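Local coordinates for GTPase activator-like protein (Chaetomium thermophilum, PDB 6SSH) that probably stimulates GTP hydrolysis by a small GTPase, this chain being the catalytic GAP domain of a TSC2-type protein, at residues K176-S179 with L180-P184. Sequence-based numbering, arbitrary orientation.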
loop_
_atom_site.group_PDB
_atom_site.type_symbol
_atom_site.label_atom_id
_atom_site.label_comp_id
_atom_site.label_asym_id
_atom_site.label_seq_id
_atom_site.Cartn_x
_atom_site.Cartn_y
_atom_site.Cartn_z
ATOM N N LYS A 176 -0.286 -5.488 -16.153
ATOM C CA LYS A 176 -0.887 -6.828 -16.245
ATOM C C LYS A 176 -2.301 -6.756 -15.726
ATOM O O LYS A 176 -2.567 -6.049 -14.752
ATOM C CB LYS A 176 -0.123 -7.838 -15.399
ATOM N N ILE A 177 -3.228 -7.426 -16.364
ATOM C CA ILE A 177 -4.585 -7.554 -15.920
ATOM C C ILE A 177 -4.706 -8.709 -14.950
ATOM O O ILE A 177 -4.271 -9.823 -15.272
ATOM C CB ILE A 177 -5.584 -7.639 -17.105
ATOM C CG1 ILE A 177 -7.013 -7.502 -16.587
ATOM C CG2 ILE A 177 -5.411 -8.905 -17.964
ATOM C CD1 ILE A 177 -8.043 -7.164 -17.657
ATOM N N ILE A 178 -5.320 -8.461 -13.801
ATOM C CA ILE A 178 -5.321 -9.436 -12.678
ATOM C C ILE A 178 -6.718 -9.436 -12.097
ATOM O O ILE A 178 -7.301 -8.366 -11.872
ATOM C CB ILE A 178 -4.306 -9.006 -11.586
ATOM C CG1 ILE A 178 -2.883 -8.867 -12.119
ATOM C CG2 ILE A 178 -4.330 -9.933 -10.418
ATOM C CD1 ILE A 178 -2.264 -10.119 -12.555
ATOM N N SER A 179 -7.288 -10.621 -11.812
ATOM C CA SER A 179 -8.607 -10.668 -11.207
ATOM C C SER A 179 -8.523 -10.196 -9.749
ATOM O O SER A 179 -7.474 -10.285 -9.099
ATOM C CB SER A 179 -9.211 -12.064 -11.288
ATOM O OG SER A 179 -8.519 -12.920 -10.360
ATOM N N LEU A 180 -9.649 -9.733 -9.228
ATOM C CA LEU A 180 -9.698 -9.404 -7.798
ATOM C C LEU A 180 -9.378 -10.617 -6.950
ATOM O O LEU A 180 -8.733 -10.417 -5.929
ATOM C CB LEU A 180 -11.075 -8.861 -7.394
ATOM C CG LEU A 180 -11.387 -7.491 -7.973
ATOM C CD1 LEU A 180 -12.803 -7.070 -7.580
ATOM C CD2 LEU A 180 -10.388 -6.458 -7.535
ATOM N N LYS A 181 -9.789 -11.818 -7.346
ATOM C CA LYS A 181 -9.426 -13.012 -6.560
ATOM C C LYS A 181 -7.934 -13.244 -6.486
ATOM O O LYS A 181 -7.417 -13.594 -5.433
ATOM C CB LYS A 181 -10.115 -14.240 -7.148
ATOM C CG LYS A 181 -9.970 -15.518 -6.299
ATOM C CD LYS A 181 -10.656 -16.707 -6.969
ATOM C CE LYS A 181 -10.633 -17.945 -6.062
ATOM N NZ LYS A 181 -11.199 -17.674 -4.705
ATOM N N ALA A 182 -7.222 -13.063 -7.578
ATOM C CA ALA A 182 -5.788 -13.287 -7.628
ATOM C C ALA A 182 -4.970 -12.151 -7.083
ATOM O O ALA A 182 -3.768 -12.297 -6.794
ATOM C CB ALA A 182 -5.368 -13.547 -9.043
ATOM N N LEU A 183 -5.609 -11.012 -6.929
ATOM C CA LEU A 183 -4.895 -9.767 -6.657
ATOM C C LEU A 183 -4.067 -9.728 -5.366
ATOM O O LEU A 183 -2.923 -9.314 -5.412
ATOM C CB LEU A 183 -5.873 -8.600 -6.767
ATOM C CG LEU A 183 -5.198 -7.240 -6.608
ATOM C CD1 LEU A 183 -4.217 -6.972 -7.790
ATOM C CD2 LEU A 183 -6.306 -6.158 -6.507
ATOM N N PRO A 184 -4.644 -10.135 -4.226
ATOM C CA PRO A 184 -3.815 -9.940 -3.032
ATOM C C PRO A 184 -2.541 -10.793 -3.039
ATOM O O PRO A 184 -1.477 -10.297 -2.640
ATOM C CB PRO A 184 -4.724 -10.422 -1.892
ATOM C CG PRO A 184 -6.099 -10.500 -2.434
ATOM C CD PRO A 184 -6.028 -10.532 -3.931
#
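From Ser179 to Leu183 the backbone passes without a gap from an edge strand into helical geometry, turning at Leu180: Leu180 to Ala182 already have helical phi and psi, and the amide N of Leu183 comes to 3.0 Å from the carbonyl O of Ser179. Ser179 at the strand end illustrates how a short polar side chain can bond back to the backbone where a strand gives way to helical geometry. Its OG accepts a hydrogen bond from the backbone N of Ala182, three residues on, at 3.1 Å and with a fairly straight N-H...O angle of 157°. A chi1 of 72° sets the hydroxyl between the backbone N and the carbonyl carbon, which turns it toward the amide N of Ala182; the methyl CB of Ala182 lies 3.5 Å from the same OG. One residue earlier, Ile178 reaches the turn through its CG2 branch, which rests 3.8 Å from CA of Leu183 and 4.0 Å from both CB of Ala182 and CD1 of Leu183. Leu183 itself is buried, its side chain also meeting Val156 and Val158 of the neighbouring strand and Phe33 of helix 28-37. A serine hydroxyl accepting the amide N-H three residues ahead is familiar from helix N-termini; here outermost strand 176-179 of the Rap/ran-GAP domain's mixed sheet leads into C-terminal helix 183-201.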